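Local coordinates for putative oxidoreductase (PDB 3KUX), which is probably an NAD(P)-dependent oxidoreductase, pairing a Rossmann-fold nucleotide-binding domain with a C-terminal alpha/beta domain, though its substrate is not established, at residues K137-A141 and E142-G146; L219-G223 and Q224-L228. One frame throughout, in Å; residues are numbered along the deposited sequence.

Contact 1 of 2, residues K137-A141 and E142-G146; sequences KTLLA and EGSLG
The carbonyl oxygen of L139 receives two backbone N-H groups where helix 131-142 runs out. G143 N lies 3.2 Å from L139 O, the i to i+4 bond of the helix; E142 N adds a weak second bond at 3.4 Å to the same L139 O. The principal bond of E142 N goes one residue further back, to T138 O at 3.2 Å, and is bent to 137° at the hydrogen. G143 then leaves helical geometry with positive phi, 83°, a region that glycine, having no CB, enters easily, and a type I turn from G143 to G146 carries the chain away, closed by a bond from G146 N to G143 O.

The turn folds L145 back against the helix. L139 has its CG anti to the backbone N (chi1 175°), a torsion that carries the branched end of a side chain starting away from the turn round to meet it. There L139 and L145 cross at about a right angle, CD2 of L139 packing on CD1 of L145, while L140 CD2 reaches the same L145 methyl at 4.1 Å. Leucines suit this inner side, where L139 and L145 are buried and L140 reaches on to L191 of helix 176-192. S144 sets its OG beside L139 CD1. On the solvent side, E142 runs extended alongside T138, pointing the same way, and its OE2 comes 3.7 Å from T138 CG2. T138 OG1 turns back to bond L134 O within the helix. The last helical turn is thus held by backbone bonds and its inner side by leucine packing, while the carboxylate stays at the exposed surface, where water can probably solvate its charge.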
ATOM      1  N   LYS A 137      -7.236  -5.778  12.462  1.00  7.49           N
ATOM      2  CA  LYS A 137      -6.085  -6.074  13.325  1.00  8.06           C
ATOM      3  C   LYS A 137      -6.494  -6.085  14.792  1.00  8.08           C
ATOM      4  O   LYS A 137      -6.104  -6.970  15.553  1.00  7.80           O
ATOM      5  CB  LYS A 137      -4.963  -5.054  13.122  1.00  7.99           C
ATOM      6  CG  LYS A 137      -4.107  -5.286  11.886  1.00 12.59           C
ATOM      7  CD  LYS A 137      -2.997  -4.242  11.770  1.00 19.43           C
ATOM      8  CE  LYS A 137      -2.069  -4.294  12.969  1.00 31.76           C
ATOM      9  NZ  LYS A 137      -0.945  -3.328  12.849  1.00 38.42           N
ATOM     10  N   THR A 138      -7.287  -5.092  15.178  1.00  8.33           N
ATOM     11  CA  THR A 138      -7.741  -4.953  16.553  1.00  9.51           C
ATOM     12  C   THR A 138      -8.709  -6.063  16.951  1.00 11.49           C
ATOM     13  O   THR A 138      -8.674  -6.555  18.081  1.00 13.31           O
ATOM     14  CB  THR A 138      -8.406  -3.585  16.777  1.00  9.91           C
ATOM     15  OG1 THR A 138      -7.534  -2.550  16.303  1.00 11.38           O
ATOM     16  CG2 THR A 138      -8.689  -3.360  18.246  1.00  7.87           C
ATOM     17  N   LEU A 139      -9.574  -6.461  16.023  1.00 12.09           N
ATOM     18  CA  LEU A 139     -10.535  -7.529  16.296  1.00 12.30           C
ATOM     19  C   LEU A 139      -9.847  -8.874  16.543  1.00 12.95           C
ATOM     20  O   LEU A 139     -10.251  -9.640  17.420  1.00 13.06           O
ATOM     21  CB  LEU A 139     -11.541  -7.656  15.152  1.00 11.24           C
ATOM     22  CG  LEU A 139     -12.536  -8.812  15.260  1.00  9.49           C
ATOM     23  CD1 LEU A 139     -13.497  -8.585  16.413  1.00  6.40           C
ATOM     24  CD2 LEU A 139     -13.291  -9.009  13.950  1.00  8.07           C
ATOM     25  N   LEU A 140      -8.811  -9.160  15.762  1.00 14.27           N
ATOM     26  CA  LEU A 140      -8.076 -10.408  15.908  1.00 15.52           C
ATOM     27  C   LEU A 140      -7.273 -10.382  17.197  1.00 18.51           C
ATOM     28  O   LEU A 140      -7.148 -11.395  17.884  1.00 21.46           O
ATOM     29  CB  LEU A 140      -7.134 -10.626  14.724  1.00 13.30           C
ATOM     30  CG  LEU A 140      -7.763 -10.628  13.329  1.00 14.44           C
ATOM     31  CD1 LEU A 140      -6.696 -10.840  12.264  1.00  8.32           C
ATOM     32  CD2 LEU A 140      -8.869 -11.678  13.215  1.00  6.48           C
ATOM     33  N   ALA A 141      -6.727  -9.216  17.526  1.00 19.05           N
ATOM     34  CA  ALA A 141      -5.899  -9.080  18.711  1.00 18.37           C
ATOM     35  C   ALA A 141      -6.707  -9.391  19.965  1.00 18.87           C
ATOM     36  O   ALA A 141      -6.171  -9.906  20.945  1.00 19.06           O
ATOM     37  CB  ALA A 141      -5.303  -7.682  18.787  1.00 17.16           C
ATOM     38  N   GLU A 142      -8.000  -9.088  19.924  1.00 19.38           N
ATOM     39  CA  GLU A 142      -8.860  -9.295  21.085  1.00 21.44           C
ATOM     40  C   GLU A 142      -9.423 -10.713  21.158  1.00 19.94           C
ATOM     41  O   GLU A 142      -9.805 -11.179  22.226  1.00 20.74           O
ATOM     42  CB  GLU A 142      -9.960  -8.235  21.136  1.00 23.18           C
ATOM     43  CG  GLU A 142      -9.389  -6.814  21.179  1.00 33.04           C
ATOM     44  CD  GLU A 142     -10.437  -5.751  21.457  1.00 44.96           C
ATOM     45  OE1 GLU A 142     -11.604  -6.114  21.727  1.00 51.39           O
ATOM     46  OE2 GLU A 142     -10.089  -4.549  21.406  1.00 39.73           O
ATOM     47  N   GLY A 143      -9.469 -11.395  20.019  1.00 17.76           N
ATOM     48  CA  GLY A 143      -9.727 -12.827  20.003  1.00 16.31           C
ATOM     49  C   GLY A 143     -11.167 -13.303  20.078  1.00 17.06           C
ATOM     50  O   GLY A 143     -11.410 -14.498  20.256  1.00 18.43           O
ATOM     51  N   SER A 144     -12.131 -12.401  19.924  1.00 15.63           N
ATOM     52  CA  SER A 144     -13.537 -12.816  19.988  1.00 15.13           C
ATOM     53  C   SER A 144     -13.971 -13.795  18.883  1.00 13.37           C
ATOM     54  O   SER A 144     -14.852 -14.622  19.105  1.00 14.47           O
ATOM     55  CB  SER A 144     -14.488 -11.610  20.072  1.00 16.07           C
ATOM     56  OG  SER A 144     -14.290 -10.693  19.010  1.00 23.15           O
ATOM     57  N   LEU A 145     -13.358 -13.714  17.702  1.00 11.76           N
ATOM     58  CA  LEU A 145     -13.683 -14.655  16.616  1.00 10.86           C
ATOM     59  C   LEU A 145     -13.145 -16.055  16.888  1.00 10.21           C
ATOM     60  O   LEU A 145     -13.484 -17.007  16.181  1.00  9.52           O
ATOM     61  CB  LEU A 145     -13.149 -14.164  15.266  1.00  8.29           C
ATOM     62  CG  LEU A 145     -13.598 -12.778  14.801  1.00 12.41           C
ATOM     63  CD1 LEU A 145     -12.925 -12.401  13.486  1.00  6.73           C
ATOM     64  CD2 LEU A 145     -15.114 -12.707  14.676  1.00  6.00           C
ATOM     65  N   GLY A 146     -12.302 -16.173  17.910  1.00 10.23           N
ATOM     66  CA  GLY A 146     -11.662 -17.444  18.246  1.00 10.14           C
ATOM     67  C   GLY A 146     -10.443 -17.670  17.376  1.00 10.25           C
ATOM     68  O   GLY A 146      -9.749 -16.720  17.008  1.00  8.67           O
TER

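Contact 2 of 2, residues L219-G223 and Q224-L228; sequences LSYPG and QRVVL
With chi1 of -57° in Y221 and -63° in Q224, each CG lies anti to its own carbonyl carbon, and the two side chains leave the same face of the hairpin and cross at a slant. Y221 CB and Q224 CB are 3.6 Å apart. Farther along the ring, Y221 CE2 meets V226 CG2 at 3.6 Å, in an oblique approach. L219 continues this apolar face: its CB packs beside V226 CB, and its CD1 meets L228 CD1, the two leucines crossing nearly perpendicularly. F192 of helix 176-192 lies against Y221 and V226, while Y221 OH bonds G193 O, so tyrosine suits the place, its ring packing among apolar neighbours while its hydroxyl bonds a backbone carbonyl.

On the other face, R225 bends at chi2 and chi3, bringing its guanidinium beneath S220 OG, which stands 3.3 Å above the plane, offset toward the rim. R225 NE also donates to Q224 O at 2.9 Å. That oxygen accepts Y221 N too, from the opposite face of its carbonyl plane, so two N-H groups grip it. Q224 N returns a 2.9 Å bond to Y221 O, closing the turn, and L219 and V226 exchange a reciprocal pair of backbone bonds farther along. P222 fits the first corner with its fixed phi, and G223 the second with phi 69°. This is a beta hairpin with a two-residue loop, P222-G223, on a type II turn from Y221 to Q224, joining antiparallel strands 214-221 and 224-231 in the mixed sheet of the C-terminal alpha/beta domain.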
ATOM      1  N   LEU A 219      -4.143 -18.404  -0.710  1.00  7.71           N
ATOM      2  CA  LEU A 219      -2.949 -18.650   0.100  1.00  6.02           C
ATOM      3  C   LEU A 219      -3.280 -19.688   1.155  1.00  7.70           C
ATOM      4  O   LEU A 219      -4.239 -19.530   1.911  1.00  8.38           O
ATOM      5  CB  LEU A 219      -2.466 -17.366   0.770  1.00  3.94           C
ATOM      6  CG  LEU A 219      -1.884 -16.279  -0.137  1.00  5.24           C
ATOM      7  CD1 LEU A 219      -2.930 -15.784  -1.133  1.00  6.48           C
ATOM      8  CD2 LEU A 219      -1.340 -15.123   0.685  1.00  2.00           C
ATOM      9  N   SER A 220      -2.482 -20.748   1.206  1.00 10.15           N
ATOM     10  CA  SER A 220      -2.788 -21.895   2.056  1.00 12.31           C
ATOM     11  C   SER A 220      -1.903 -21.992   3.311  1.00 12.76           C
ATOM     12  O   SER A 220      -0.673 -21.917   3.233  1.00 12.70           O
ATOM     13  CB  SER A 220      -2.705 -23.185   1.236  1.00 10.49           C
ATOM     14  OG  SER A 220      -3.465 -24.215   1.842  1.00 14.97           O
ATOM     15  N   TYR A 221      -2.547 -22.160   4.464  1.00 12.29           N
ATOM     16  CA  TYR A 221      -1.850 -22.330   5.739  1.00 11.10           C
ATOM     17  C   TYR A 221      -2.353 -23.585   6.462  1.00 11.68           C
ATOM     18  O   TYR A 221      -3.480 -24.028   6.241  1.00 14.78           O
ATOM     19  CB  TYR A 221      -2.108 -21.139   6.663  1.00  9.11           C
ATOM     20  CG  TYR A 221      -1.747 -19.774   6.129  1.00  7.99           C
ATOM     21  CD1 TYR A 221      -0.644 -19.087   6.624  1.00  8.20           C
ATOM     22  CD2 TYR A 221      -2.526 -19.152   5.165  1.00  7.00           C
ATOM     23  CE1 TYR A 221      -0.314 -17.831   6.156  1.00  8.79           C
ATOM     24  CE2 TYR A 221      -2.209 -17.892   4.692  1.00  3.92           C
ATOM     25  CZ  TYR A 221      -1.101 -17.238   5.190  1.00 11.92           C
ATOM     26  OH  TYR A 221      -0.776 -15.987   4.724  1.00 13.06           O
ATOM     27  N   PRO A 222      -1.526 -24.152   7.349  1.00 11.46           N
ATOM     28  CA  PRO A 222      -2.034 -25.207   8.209  1.00 10.46           C
ATOM     29  C   PRO A 222      -3.317 -24.756   8.910  1.00 10.83           C
ATOM     30  O   PRO A 222      -3.284 -23.859   9.754  1.00 12.70           O
ATOM     31  CB  PRO A 222      -0.916 -25.381   9.241  1.00  9.10           C
ATOM     32  CG  PRO A 222       0.314 -24.927   8.547  1.00  8.43           C
ATOM     33  CD  PRO A 222      -0.115 -23.825   7.631  1.00 11.64           C
ATOM     34  N   GLY A 223      -4.438 -25.368   8.554  1.00 10.44           N
ATOM     35  CA  GLY A 223      -5.703 -25.071   9.207  1.00  9.91           C
ATOM     36  C   GLY A 223      -6.253 -23.691   8.908  1.00 10.22           C
ATOM     37  O   GLY A 223      -7.105 -23.192   9.642  1.00  9.85           O
ATOM     38  N   GLN A 224      -5.771 -23.072   7.831  1.00 10.03           N
ATOM     39  CA  GLN A 224      -6.257 -21.749   7.417  1.00  9.85           C
ATOM     40  C   GLN A 224      -6.290 -21.583   5.904  1.00  9.33           C
ATOM     41  O   GLN A 224      -5.482 -22.184   5.195  1.00 11.59           O
ATOM     42  CB  GLN A 224      -5.386 -20.646   8.017  1.00  8.72           C
ATOM     43  CG  GLN A 224      -5.423 -20.598   9.526  1.00  9.44           C
ATOM     44  CD  GLN A 224      -4.628 -19.445  10.083  1.00  7.69           C
ATOM     45  OE1 GLN A 224      -5.176 -18.567  10.747  1.00  6.67           O
ATOM     46  NE2 GLN A 224      -3.326 -19.433   9.815  1.00 10.00           N
ATOM     47  N   ARG A 225      -7.227 -20.772   5.417  1.00  6.78           N
ATOM     48  CA  ARG A 225      -7.236 -20.356   4.012  1.00  6.03           C
ATOM     49  C   ARG A 225      -7.417 -18.844   3.889  1.00  7.31           C
ATOM     50  O   ARG A 225      -8.209 -18.239   4.617  1.00  7.44           O
ATOM     51  CB  ARG A 225      -8.338 -21.062   3.223  1.00  3.35           C
ATOM     52  CG  ARG A 225      -8.235 -22.572   3.191  1.00  4.74           C
ATOM     53  CD  ARG A 225      -6.946 -23.066   2.567  1.00  2.09           C
ATOM     54  NE  ARG A 225      -6.415 -24.175   3.360  1.00 14.20           N
ATOM     55  CZ  ARG A 225      -6.637 -25.461   3.107  1.00 13.17           C
ATOM     56  NH1 ARG A 225      -7.364 -25.819   2.062  1.00 20.87           N
ATOM     57  NH2 ARG A 225      -6.124 -26.389   3.898  1.00 19.00           N
ATOM     58  N   VAL A 226      -6.681 -18.245   2.959  1.00  7.18           N
ATOM     59  CA  VAL A 226      -6.818 -16.825   2.657  1.00  7.61           C
ATOM     60  C   VAL A 226      -7.165 -16.632   1.182  1.00  7.60           C
ATOM     61  O   VAL A 226      -6.448 -17.111   0.308  1.00 10.61           O
ATOM     62  CB  VAL A 226      -5.516 -16.067   2.964  1.00  7.92           C
ATOM     63  CG1 VAL A 226      -5.536 -14.688   2.325  1.00  5.52           C
ATOM     64  CG2 VAL A 226      -5.297 -15.970   4.469  1.00  8.24           C
ATOM     65  N   VAL A 227      -8.262 -15.938   0.899  1.00  5.30           N
ATOM     66  CA  VAL A 227      -8.652 -15.710  -0.486  1.00  3.66           C
ATOM     67  C   VAL A 227      -8.601 -14.232  -0.845  1.00  5.66           C
ATOM     68  O   VAL A 227      -9.319 -13.416  -0.264  1.00  8.87           O
ATOM     69  CB  VAL A 227     -10.054 -16.274  -0.793  1.00  3.35           C
ATOM     70  CG1 VAL A 227     -10.499 -15.874  -2.203  1.00  2.47           C
ATOM     71  CG2 VAL A 227     -10.053 -17.782  -0.651  1.00  2.00           C
ATOM     72  N   LEU A 228      -7.745 -13.890  -1.804  1.00  4.32           N
ATOM     73  CA  LEU A 228      -7.636 -12.517  -2.279  1.00  3.56           C
ATOM     74  C   LEU A 228      -8.234 -12.453  -3.673  1.00  2.72           C
ATOM     75  O   LEU A 228      -7.915 -13.283  -4.518  1.00  4.88           O
ATOM     76  CB  LEU A 228      -6.173 -12.069  -2.317  1.00  2.30           C
ATOM     77  CG  LEU A 228      -5.286 -12.444  -1.130  1.00  4.95           C
ATOM     78  CD1 LEU A 228      -3.872 -11.899  -1.326  1.00  6.14           C
ATOM     79  CD2 LEU A 228      -5.880 -11.955   0.184  1.00  6.30           C
TER

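From the N terminus, the chain passes through the Rossmann-type parallel sheet before helix 131-142 leads into contact 1, which ends that helix and turns the chain toward strand 148-156. Contact 2 follows in series, closing the hairpin between strands 214-221 and 224-231, so the two neither nest nor cross. Their centres are about 17 Å apart and their nearest atoms about 8 Å, without touching. They are nonetheless linked through shared neighbours: strand 148-156, which follows contact 1, pairs with strand 224-231, and helix 176-192 receives L140 from contact 1 and Y221, V226 and L228 from contact 2.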